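Local coordinates for Lmo0325 protein (Listeria monocytogenes EGD-e, PDB 4RYK) that probably binds DNA as an Rgg-type transcriptional regulator, pairing a helix-turn-helix domain with an all-helical domain related to TPR proteins, at residues 80-86 / 116-120; 98-102 / 120-124; 153-159 / 182-188; 161-167 / 202-206. All coordinates share one frame; numbering follows the deposited sequence.

Contact 1. Residues 80-86 / 116-120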
# COMPACT_ATOMS: atom_id res chain seq x y z
N ASP A 80 -1.92 -3.78 -15.94
CA ASP A 80 -0.88 -3.34 -16.86
C ASP A 80 0.42 -3.38 -16.08
O ASP A 80 0.59 -2.69 -15.11
CB ASP A 80 -1.26 -1.94 -17.35
CG ASP A 80 -0.16 -1.23 -18.13
OD1 ASP A 80 0.96 -1.74 -18.29
OD2 ASP A 80 -0.45 -0.11 -18.57
N SER A 81 1.31 -4.27 -16.45
CA SER A 81 2.51 -4.49 -15.68
C SER A 81 3.71 -3.75 -16.28
O SER A 81 4.88 -4.04 -15.93
CB SER A 81 2.78 -6.00 -15.65
OG SER A 81 2.81 -6.46 -17.00
N PHE A 82 3.46 -2.77 -17.18
CA PHE A 82 4.59 -2.08 -17.80
C PHE A 82 5.58 -1.61 -16.76
O PHE A 82 6.78 -1.90 -16.88
CB PHE A 82 4.16 -0.89 -18.66
CG PHE A 82 5.32 -0.12 -19.22
CD1 PHE A 82 5.95 -0.55 -20.37
CD2 PHE A 82 5.81 1.03 -18.57
CE1 PHE A 82 7.05 0.15 -20.87
CE2 PHE A 82 6.89 1.71 -19.07
CZ PHE A 82 7.52 1.27 -20.24
N TRP A 83 5.14 -0.85 -15.77
CA TRP A 83 6.12 -0.18 -14.88
C TRP A 83 6.85 -1.18 -13.97
O TRP A 83 8.05 -1.06 -13.73
CB TRP A 83 5.48 0.95 -14.06
CG TRP A 83 5.15 2.14 -14.93
CD1 TRP A 83 3.94 2.54 -15.36
CD2 TRP A 83 6.10 3.03 -15.52
NE1 TRP A 83 4.07 3.68 -16.15
CE2 TRP A 83 5.40 3.96 -16.27
CE3 TRP A 83 7.49 3.12 -15.48
CZ2 TRP A 83 6.03 4.95 -17.00
CZ3 TRP A 83 8.12 4.11 -16.19
CH2 TRP A 83 7.39 5.02 -16.93
N ILE A 84 6.11 -2.17 -13.49
CA ILE A 84 6.72 -3.28 -12.73
C ILE A 84 7.82 -3.95 -13.58
O ILE A 84 8.95 -4.12 -13.13
CB ILE A 84 5.67 -4.33 -12.39
CG1 ILE A 84 4.69 -3.79 -11.33
CG2 ILE A 84 6.34 -5.62 -11.91
CD1 ILE A 84 3.32 -4.46 -11.38
N ASP A 85 7.46 -4.32 -14.81
CA ASP A 85 8.42 -5.02 -15.68
C ASP A 85 9.59 -4.14 -15.98
O ASP A 85 10.72 -4.59 -15.96
CB ASP A 85 7.78 -5.41 -17.00
CG ASP A 85 6.64 -6.37 -16.83
OD1 ASP A 85 6.63 -7.04 -15.80
OD2 ASP A 85 5.76 -6.45 -17.72
N PHE A 86 9.32 -2.88 -16.27
CA PHE A 86 10.40 -2.00 -16.70
C PHE A 86 11.41 -1.76 -15.59
O PHE A 86 12.63 -1.70 -15.80
CB PHE A 86 9.82 -0.65 -17.15
CG PHE A 86 10.87 0.34 -17.56
CD1 PHE A 86 11.66 0.12 -18.69
CD2 PHE A 86 11.11 1.47 -16.79
CE1 PHE A 86 12.65 1.01 -19.07
CE2 PHE A 86 12.08 2.38 -17.16
CZ PHE A 86 12.84 2.16 -18.31
N ARG A 116 5.88 5.54 -23.64
CA ARG A 116 6.47 4.36 -23.00
C ARG A 116 7.50 3.74 -23.88
O ARG A 116 8.58 3.33 -23.40
CB ARG A 116 5.38 3.36 -22.63
CG ARG A 116 4.58 3.84 -21.44
CD ARG A 116 3.51 2.84 -21.05
NE ARG A 116 2.75 3.17 -19.84
CZ ARG A 116 1.92 2.30 -19.26
NH1 ARG A 116 1.77 1.09 -19.79
NH2 ARG A 116 1.23 2.63 -18.18
N LYS A 117 7.22 3.67 -25.16
CA LYS A 117 8.23 3.16 -26.12
C LYS A 117 9.47 4.01 -26.15
O LYS A 117 10.57 3.49 -26.20
CB LYS A 117 7.66 3.04 -27.51
CG LYS A 117 6.62 1.94 -27.58
CD LYS A 117 6.21 1.61 -29.00
CE LYS A 117 5.28 2.64 -29.59
NZ LYS A 117 4.24 1.92 -30.39
N ALA A 118 9.29 5.33 -26.08
CA ALA A 118 10.45 6.22 -26.10
C ALA A 118 11.31 5.96 -24.86
O ALA A 118 12.53 5.96 -24.90
CB ALA A 118 10.02 7.68 -26.20
N ILE A 119 10.66 5.71 -23.73
CA ILE A 119 11.42 5.46 -22.50
C ILE A 119 12.28 4.21 -22.64
O ILE A 119 13.48 4.19 -22.33
CB ILE A 119 10.47 5.41 -21.28
CG1 ILE A 119 10.12 6.85 -20.87
CG2 ILE A 119 11.12 4.72 -20.09
CD1 ILE A 119 8.90 6.92 -20.02
N LEU A 120 11.66 3.17 -23.14
CA LEU A 120 12.35 1.95 -23.35
C LEU A 120 13.51 2.11 -24.35
O LEU A 120 14.59 1.60 -24.12
CB LEU A 120 11.36 0.93 -23.88
CG LEU A 120 10.61 0.03 -22.91
CD1 LEU A 120 9.55 -0.74 -23.68
CD2 LEU A 120 11.54 -0.97 -22.25

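Contact 2. Residues 98-102 / 120-124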
# COMPACT_ATOMS: atom_id res chain seq x y z
N MSE A 98 14.39 -5.84 -22.14
CA MSE A 98 13.74 -4.59 -22.51
C MSE A 98 13.35 -4.59 -23.94
O MSE A 98 12.29 -4.07 -24.30
CB MSE A 98 14.67 -3.42 -22.38
CG MSE A 98 15.16 -3.37 -20.97
SE MSE A 98 15.56 -1.50 -20.63
CE MSE A 98 16.44 -1.82 -18.94
N GLN A 99 14.23 -5.14 -24.79
CA GLN A 99 13.92 -5.16 -26.22
C GLN A 99 12.66 -6.02 -26.48
O GLN A 99 11.82 -5.67 -27.31
CB GLN A 99 15.10 -5.70 -27.02
CG GLN A 99 14.85 -5.84 -28.51
CD GLN A 99 14.66 -4.49 -29.17
OE1 GLN A 99 15.51 -3.60 -29.08
NE2 GLN A 99 13.52 -4.33 -29.82
N ALA A 100 12.53 -7.11 -25.74
CA ALA A 100 11.33 -7.97 -25.83
C ALA A 100 10.09 -7.24 -25.31
O ALA A 100 9.01 -7.27 -25.92
CB ALA A 100 11.55 -9.26 -25.03
N LEU A 101 10.23 -6.55 -24.19
CA LEU A 101 9.13 -5.71 -23.75
C LEU A 101 8.77 -4.67 -24.82
O LEU A 101 7.60 -4.42 -25.08
CB LEU A 101 9.47 -5.05 -22.44
CG LEU A 101 8.37 -4.18 -21.87
CD1 LEU A 101 7.14 -5.01 -21.58
CD2 LEU A 101 8.84 -3.51 -20.61
N LEU A 102 9.77 -4.09 -25.46
CA LEU A 102 9.52 -3.12 -26.52
C LEU A 102 8.80 -3.74 -27.71
O LEU A 102 7.84 -3.18 -28.18
CB LEU A 102 10.81 -2.48 -26.97
CG LEU A 102 10.77 -1.49 -28.12
CD1 LEU A 102 9.76 -0.38 -27.85
CD2 LEU A 102 12.16 -0.92 -28.29
N LEU A 120 11.66 3.17 -23.14
CA LEU A 120 12.35 1.95 -23.35
C LEU A 120 13.51 2.11 -24.35
O LEU A 120 14.59 1.60 -24.12
CB LEU A 120 11.36 0.93 -23.88
CG LEU A 120 10.61 0.03 -22.91
CD1 LEU A 120 9.55 -0.74 -23.68
CD2 LEU A 120 11.54 -0.97 -22.25
N HIS A 121 13.25 2.76 -25.49
CA HIS A 121 14.30 2.97 -26.45
C HIS A 121 15.46 3.69 -25.83
O HIS A 121 16.59 3.27 -26.02
CB HIS A 121 13.83 3.83 -27.61
CG HIS A 121 13.20 3.06 -28.71
ND1 HIS A 121 11.85 3.11 -28.98
CD2 HIS A 121 13.74 2.22 -29.62
CE1 HIS A 121 11.58 2.34 -30.02
NE2 HIS A 121 12.71 1.79 -30.43
N THR A 122 15.20 4.76 -25.08
CA THR A 122 16.32 5.51 -24.52
C THR A 122 17.09 4.66 -23.56
O THR A 122 18.32 4.77 -23.48
CB THR A 122 15.94 6.82 -23.79
OG1 THR A 122 15.13 6.55 -22.64
CG2 THR A 122 15.18 7.74 -24.71
N ARG A 123 16.39 3.81 -22.82
CA ARG A 123 17.03 2.98 -21.81
C ARG A 123 17.87 1.92 -22.51
O ARG A 123 18.98 1.61 -22.08
CB ARG A 123 15.97 2.37 -20.87
CG ARG A 123 16.46 1.55 -19.71
CD ARG A 123 17.49 2.25 -18.85
NE ARG A 123 16.92 3.27 -18.02
CZ ARG A 123 16.87 3.22 -16.69
NH1 ARG A 123 17.38 2.19 -16.01
NH2 ARG A 123 16.33 4.22 -16.03
N ILE A 124 17.38 1.40 -23.62
CA ILE A 124 18.21 0.44 -24.38
C ILE A 124 19.47 1.10 -25.01
O ILE A 124 20.55 0.54 -24.95
CB ILE A 124 17.39 -0.31 -25.44
CG1 ILE A 124 16.34 -1.22 -24.78
CG2 ILE A 124 18.29 -1.10 -26.40
CD1 ILE A 124 15.11 -1.45 -25.64

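Contact 3. Residues 153-159 / 182-188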
# COMPACT_ATOMS: atom_id res chain seq x y z
N LEU A 153 4.60 15.53 -21.77
CA LEU A 153 4.35 16.27 -20.53
C LEU A 153 4.07 17.78 -20.74
O LEU A 153 3.38 18.39 -19.94
CB LEU A 153 5.54 16.14 -19.60
CG LEU A 153 5.84 14.72 -19.09
CD1 LEU A 153 7.13 14.75 -18.28
CD2 LEU A 153 4.69 14.17 -18.25
N TRP A 154 4.71 18.36 -21.75
CA TRP A 154 4.53 19.79 -22.12
C TRP A 154 3.09 20.13 -22.23
O TRP A 154 2.28 19.41 -22.83
CB TRP A 154 5.20 19.98 -23.48
CG TRP A 154 5.23 21.29 -24.02
CD1 TRP A 154 5.59 22.44 -23.37
CD2 TRP A 154 5.05 21.64 -25.42
NE1 TRP A 154 5.59 23.49 -24.26
CE2 TRP A 154 5.26 23.04 -25.52
CE3 TRP A 154 4.73 20.90 -26.60
CZ2 TRP A 154 5.15 23.75 -26.79
CZ3 TRP A 154 4.59 21.60 -27.83
CH2 TRP A 154 4.82 23.02 -27.92
N LYS A 155 2.75 21.24 -21.59
CA LYS A 155 1.39 21.82 -21.58
C LYS A 155 0.32 21.01 -20.79
O LYS A 155 -0.80 21.42 -20.75
CB LYS A 155 0.89 22.17 -23.00
CG LYS A 155 1.64 23.33 -23.64
CD LYS A 155 1.10 23.67 -25.06
CE LYS A 155 1.60 22.67 -26.09
NZ LYS A 155 1.23 22.98 -27.46
N MSE A 156 0.67 19.90 -20.16
CA MSE A 156 -0.29 19.24 -19.25
C MSE A 156 -0.34 20.01 -17.96
O MSE A 156 0.70 20.48 -17.43
CB MSE A 156 0.10 17.81 -18.95
CG MSE A 156 0.03 16.93 -20.17
SE MSE A 156 0.46 15.03 -19.75
CE MSE A 156 -0.82 14.79 -18.33
N GLN A 157 -1.52 20.16 -17.42
CA GLN A 157 -1.72 21.00 -16.24
C GLN A 157 -1.87 20.18 -14.99
O GLN A 157 -1.68 20.68 -13.88
CB GLN A 157 -3.01 21.82 -16.38
CG GLN A 157 -3.10 22.71 -17.59
CD GLN A 157 -2.01 23.74 -17.62
OE1 GLN A 157 -1.69 24.27 -18.69
NE2 GLN A 157 -1.40 24.03 -16.46
N THR A 158 -2.32 18.94 -15.17
CA THR A 158 -2.53 18.04 -14.03
C THR A 158 -2.03 16.63 -14.42
O THR A 158 -2.14 16.19 -15.58
CB THR A 158 -3.99 18.00 -13.57
OG1 THR A 158 -4.77 17.53 -14.63
CG2 THR A 158 -4.51 19.35 -13.29
N TRP A 159 -1.39 15.99 -13.45
CA TRP A 159 -0.71 14.71 -13.65
C TRP A 159 -1.45 13.62 -12.88
O TRP A 159 -1.97 13.89 -11.81
CB TRP A 159 0.69 14.82 -13.14
CG TRP A 159 1.65 15.55 -14.02
CD1 TRP A 159 1.38 16.38 -15.05
CD2 TRP A 159 3.06 15.57 -13.86
NE1 TRP A 159 2.55 16.90 -15.59
CE2 TRP A 159 3.59 16.45 -14.84
CE3 TRP A 159 3.93 14.94 -12.99
CZ2 TRP A 159 4.95 16.65 -15.00
CZ3 TRP A 159 5.29 15.18 -13.11
CH2 TRP A 159 5.78 16.03 -14.12
N PHE A 182 8.01 21.50 -14.51
CA PHE A 182 7.35 20.21 -14.36
C PHE A 182 7.24 19.80 -12.87
O PHE A 182 6.22 19.28 -12.44
CB PHE A 182 8.08 19.09 -15.13
CG PHE A 182 7.90 19.12 -16.62
CD1 PHE A 182 6.76 19.63 -17.22
CD2 PHE A 182 8.86 18.60 -17.42
CE1 PHE A 182 6.61 19.66 -18.60
CE2 PHE A 182 8.74 18.64 -18.80
CZ PHE A 182 7.61 19.17 -19.40
N TYR A 183 8.30 20.01 -12.12
CA TYR A 183 8.29 19.81 -10.69
C TYR A 183 7.13 20.54 -9.98
O TYR A 183 6.41 19.94 -9.16
CB TYR A 183 9.65 20.22 -10.11
CG TYR A 183 9.72 20.17 -8.59
CD1 TYR A 183 10.06 19.01 -7.95
CD2 TYR A 183 9.48 21.28 -7.80
CE1 TYR A 183 10.11 18.95 -6.57
CE2 TYR A 183 9.55 21.22 -6.42
CZ TYR A 183 9.86 20.04 -5.81
OH TYR A 183 9.93 19.91 -4.44
N GLN A 184 6.93 21.82 -10.31
CA GLN A 184 5.79 22.57 -9.76
C GLN A 184 4.46 21.93 -10.16
O GLN A 184 3.61 21.73 -9.33
CB GLN A 184 5.87 24.06 -10.13
CG GLN A 184 6.96 24.76 -9.33
CD GLN A 184 7.33 26.17 -9.83
OE1 GLN A 184 6.77 26.71 -10.81
NE2 GLN A 184 8.29 26.78 -9.15
N ILE A 185 4.28 21.50 -11.38
CA ILE A 185 3.05 20.76 -11.71
C ILE A 185 2.89 19.44 -10.92
O ILE A 185 1.81 19.14 -10.44
CB ILE A 185 3.02 20.40 -13.19
CG1 ILE A 185 3.23 21.64 -14.06
CG2 ILE A 185 1.73 19.69 -13.54
CD1 ILE A 185 2.01 22.47 -14.33
N MSE A 186 3.98 18.66 -10.85
CA MSE A 186 4.09 17.40 -10.05
C MSE A 186 3.58 17.74 -8.66
O MSE A 186 2.79 16.99 -8.07
CB MSE A 186 5.54 16.74 -10.06
CG MSE A 186 6.14 15.34 -9.43
SE MSE A 186 6.30 15.78 -7.46
CE MSE A 186 8.09 16.43 -7.86
N LEU A 187 4.05 18.83 -8.07
CA LEU A 187 3.67 19.12 -6.67
C LEU A 187 2.17 19.22 -6.47
O LEU A 187 1.70 18.81 -5.44
CB LEU A 187 4.32 20.38 -6.11
CG LEU A 187 5.79 20.30 -5.75
CD1 LEU A 187 6.23 21.65 -5.18
CD2 LEU A 187 6.06 19.14 -4.78
N LYS A 188 1.42 19.74 -7.43
CA LYS A 188 -0.04 19.79 -7.29
C LYS A 188 -0.63 18.38 -7.20
O LYS A 188 -1.60 18.15 -6.53
CB LYS A 188 -0.66 20.49 -8.47
CG LYS A 188 -0.16 21.90 -8.61
CD LYS A 188 -0.97 22.70 -9.62
CE LYS A 188 -1.15 21.94 -10.93
NZ LYS A 188 -1.66 22.82 -12.02
O HOH W 1 -0.43 17.96 -11.23

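Contact 4. Residues 161-167 / 202-206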
# COMPACT_ATOMS: atom_id res chain seq x y z
N LEU A 161 -0.48 9.40 -11.76
CA LEU A 161 0.80 8.81 -11.38
C LEU A 161 1.64 8.38 -12.57
O LEU A 161 2.86 8.30 -12.48
CB LEU A 161 0.61 7.66 -10.42
CG LEU A 161 -0.01 8.11 -9.11
CD1 LEU A 161 -0.21 6.91 -8.20
CD2 LEU A 161 0.78 9.16 -8.38
N GLU A 162 1.00 8.11 -13.70
CA GLU A 162 1.74 7.81 -14.93
C GLU A 162 2.77 8.91 -15.24
O GLU A 162 3.90 8.63 -15.58
CB GLU A 162 0.74 7.63 -16.09
CG GLU A 162 1.40 7.42 -17.46
CD GLU A 162 1.99 6.03 -17.58
OE1 GLU A 162 1.72 5.16 -16.72
OE2 GLU A 162 2.68 5.77 -18.56
N GLU A 163 2.39 10.18 -15.13
CA GLU A 163 3.31 11.25 -15.47
C GLU A 163 4.37 11.40 -14.42
O GLU A 163 5.51 11.74 -14.73
CB GLU A 163 2.56 12.57 -15.67
CG GLU A 163 1.76 12.63 -16.97
CD GLU A 163 0.45 11.82 -16.90
OE1 GLU A 163 -0.24 11.85 -15.86
OE2 GLU A 163 0.11 11.12 -17.86
N VAL A 164 4.03 11.11 -13.17
CA VAL A 164 5.01 11.09 -12.08
C VAL A 164 6.10 10.07 -12.40
O VAL A 164 7.29 10.34 -12.28
CB VAL A 164 4.38 10.75 -10.70
CG1 VAL A 164 5.43 10.73 -9.66
CG2 VAL A 164 3.37 11.80 -10.30
N ARG A 165 5.70 8.90 -12.88
CA ARG A 165 6.70 7.88 -13.27
C ARG A 165 7.48 8.31 -14.50
O ARG A 165 8.67 8.11 -14.58
CB ARG A 165 5.98 6.59 -13.57
CG ARG A 165 5.43 5.95 -12.33
CD ARG A 165 4.36 4.99 -12.76
NE ARG A 165 4.09 4.20 -11.62
CZ ARG A 165 2.92 3.91 -11.11
NH1 ARG A 165 1.71 4.24 -11.68
NH2 ARG A 165 3.01 3.17 -10.01
N ILE A 166 6.80 8.91 -15.48
CA ILE A 166 7.50 9.35 -16.67
C ILE A 166 8.56 10.39 -16.30
O ILE A 166 9.73 10.28 -16.69
CB ILE A 166 6.51 9.88 -17.71
CG1 ILE A 166 5.74 8.73 -18.36
CG2 ILE A 166 7.28 10.66 -18.78
CD1 ILE A 166 4.48 9.16 -19.07
N PHE A 167 8.14 11.37 -15.49
CA PHE A 167 8.98 12.47 -15.08
C PHE A 167 10.18 11.92 -14.40
O PHE A 167 11.31 12.37 -14.65
CB PHE A 167 8.27 13.36 -14.08
CG PHE A 167 9.07 14.50 -13.61
CD1 PHE A 167 9.60 15.40 -14.52
CD2 PHE A 167 9.23 14.74 -12.28
CE1 PHE A 167 10.30 16.51 -14.10
CE2 PHE A 167 9.92 15.85 -11.84
CZ PHE A 167 10.47 16.72 -12.74
N LEU A 202 5.59 6.22 -4.10
CA LEU A 202 6.15 6.72 -5.37
C LEU A 202 6.66 8.14 -5.23
O LEU A 202 7.75 8.44 -5.66
CB LEU A 202 5.08 6.68 -6.40
CG LEU A 202 5.52 7.11 -7.79
CD1 LEU A 202 6.49 6.10 -8.39
CD2 LEU A 202 4.27 7.27 -8.68
N PHE A 203 5.90 9.03 -4.58
CA PHE A 203 6.45 10.36 -4.36
C PHE A 203 7.70 10.34 -3.48
O PHE A 203 8.64 11.07 -3.77
CB PHE A 203 5.38 11.31 -3.86
CG PHE A 203 4.45 11.75 -4.94
CD1 PHE A 203 4.80 12.77 -5.79
CD2 PHE A 203 3.24 11.18 -5.09
CE1 PHE A 203 3.96 13.18 -6.79
CE2 PHE A 203 2.39 11.58 -6.10
CZ PHE A 203 2.74 12.58 -6.94
N CYS A 204 7.72 9.54 -2.41
CA CYS A 204 8.90 9.45 -1.56
C CYS A 204 10.13 9.07 -2.34
O CYS A 204 11.17 9.71 -2.22
CB CYS A 204 8.73 8.44 -0.44
SG CYS A 204 7.62 9.00 0.90
N HIS A 205 9.99 8.03 -3.14
CA HIS A 205 11.05 7.58 -3.99
C HIS A 205 11.54 8.68 -4.95
O HIS A 205 12.74 8.87 -5.14
CB HIS A 205 10.51 6.41 -4.79
CG HIS A 205 11.48 5.88 -5.77
ND1 HIS A 205 12.53 5.08 -5.42
CD2 HIS A 205 11.57 6.06 -7.11
CE1 HIS A 205 13.23 4.77 -6.50
NE2 HIS A 205 12.67 5.36 -7.54
N LEU A 206 10.62 9.38 -5.58
CA LEU A 206 11.01 10.42 -6.51
C LEU A 206 11.72 11.54 -5.74
O LEU A 206 12.76 12.03 -6.17
CB LEU A 206 9.78 10.99 -7.18
CG LEU A 206 10.04 12.27 -8.01
CD1 LEU A 206 11.10 11.99 -9.06
CD2 LEU A 206 8.78 12.76 -8.67

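Contact 1. Residues 80-86 / 116-120
D80 and R116 approach from opposite directions and form a salt bridge, the carboxylate at the edge of the guanidinium. NH1 of R116 gives a fairly straight bond (155°) to the syn lone pair of D80 OD2 at 2.8 Å. The carboxylate is turned well out of the guanidinium plane, which fits with the other two N-H contacts, NH1 to OD1 and NH2 to OD2, being weak. OD1 has a firmer job: it accepts the backbone N of F82 at 2.9 Å, an Asx turn that fixes the carboxylate just ahead of helix 82-91. R116 NE goes to E162, which also takes the indole N-H of W83.

The arginine also works through its carbons. With CG of F82 anti to the backbone N (chi1 176°), the phenyl ring slides alongside the arginine, and R116 CD sits over its face, 3.9 Å from the ring centroid. The guanidinium lies nearly parallel to that ring.

The rest is apolar. F86 CZ is 3.6 Å from I119 CG2 and F86 CD1 is 3.7 Å from L120 CD2, while L120 CD1 comes to the edge of the F82 ring and I119 CD1 to that of W83.

The short axes are 12.4 Å apart and run the same way to within 1°. Two parallel helices with helix 95-108 between them in sequence are the arrangement expected of a TPR-like helical stack.

Contact 2. Residues 98-102 / 120-124
L120 pushes its two methyls into a hollow on helix 95-108. CD1 lies 3.7 Å from L102 CA, and CD2 reaches the main chain further back, 3.8 Å from the carbonyl O of M98. L101 closes one side of the hollow, its CD2 4.1 Å from L120 CD2, and I105 one turn on completes it, so the leucine is a knob in a four-residue hole. One turn later I124 fills a second hollow, formed by M98, Q99 and L102. Its CG1 is 3.7 Å from M98 CB and its CD1 is directed at the backbone N of Q99 and at L102 CD2, with V95 bordering the same pocket.

These two knobs join consecutive antiparallel helices of a hairpin, the building unit of TPR-like folds. The short axes are 9.9 Å apart and cross at -157°.

Bumps from the first helix fill the flanks. In L102, chi1 of 177° sets the branch toward H121, and CD2 lies over one face of the imidazole, 3.7 Å from the ring centroid and 18° off its normal, a CH-pi contact. H121 also stacks with Y145. On the other flank the extended selenomethionine M98 runs across the bent arginine R123, its selenium SE 3.3 Å and its methyl CE 3.5 Å from R123 CG. The guanidinium of R123 heads away from helix 95-108.

Contact 3. Residues 153-159 / 182-188
W159 presses its indole flat against helix 176-193, and here the fit is close. I185 CG2 sits over the five-membered ring, 3.8 Å from its centroid, a CH-pi contact. The benzene end runs against the next residue of the helix, with W159 CZ3 only 3.4 Å from CB of the selenomethionine M186. L153 CD2 lies over the opposite face, so the indole is sandwiched between L153, at the end of helix 143-153, and helix 176-193, and F167 meets it edge-to-face. F182 fills the other end: with CG beside its backbone N (chi1 -74°), its ring lies against L153, whose CB stands over one face 4.0 Å from the centroid. In the type II turn 153-156 the CB bonds of W154 and K155 point away from the helix, while W154 N still lies near the F182 ring.

The outer side is looser and polar. The side chains of the exposed Q157 and T158 start away from the helix, and Q157 contributes its main chain instead: its carbonyl O accepts NZ of K188 at 2.8 Å, in the carbonyl plane at a C=O...N angle of 154°. A water bridges the two backbones nearby, accepting from W159 N at 3.1 Å and donating to I185 O at 2.7 Å. M156 and T158 also pack on S20 of the second subunit.

Chemically, then, the irregular loop is held by apolar groups inside and, on the solvent side, by main-chain polar atoms that bond to a lysine amine and a water. The carbonyl is a neutral acceptor, so this bond by itself would not be expected to offset the lysine's charge.

Contact 4. Residues 161-167 / 202-206
The carbonyl O of R165, a residue that lies against L202, is gripped by S168 OG and N169 ND2 further along its own helix. Nothing polar bonds across the contact itself. R165 offers its aliphatic CG, 4.1 Å from L202 CD2, and the same methyl lies over one face of its guanidinium.

L202 CD2 is the busy atom here. It also reaches V164 CG1 at 3.8 Å and L161 CD2 at 4.0 Å, with the leucine sliding past both residues. V164 splits its work: CG1, anti to the backbone N (chi1 179°), lies among L202, L206 and one face of the F203 ring, while CG2 touches F203 CZ at 3.5 Å. L161 CD2 meets F203 CE2 at 3.7 Å, and L206 CD2 comes to the edge of the F167 ring.

The short axes run nearly parallel, 19° apart, as in TPR-like stacks, with helix 176-193 between them in sequence. E162 points away from 202-206 and bonds to W83 and R116; E163 bonds to Y152 and to K21 of the second subunit. Helix 161-170 is therefore two-sided: segments 161-167 and 202-206 meet through hydrocarbon contacts, with no hydrogen bond between them, while its two glutamates bond elsewhere.

Contacts 1 and 2 share L120 and helix 113-132, which is held by helix 82-91 in one and by helix 95-108 in the other; their centres are 8 Å apart. Contacts 3 and 4 interlock along the chain and touch through M186 on F203 and F182 on F167. Contacts 3 and 4 are buried, contacts 1 and 2 only partly; the centre of contact 4 is about 6 Å from the centre of the chain. Neither contact 2 nor contact 4 has a hydrogen bond across its segments, whereas contacts 1 and 3 combine apolar packing with charged or water-mediated bonds. E162 ties the two pairs together, binding W83 and R116 of contact 1 from the helix of contact 4. Contacts 1, 3 and 4 also touch the second subunit.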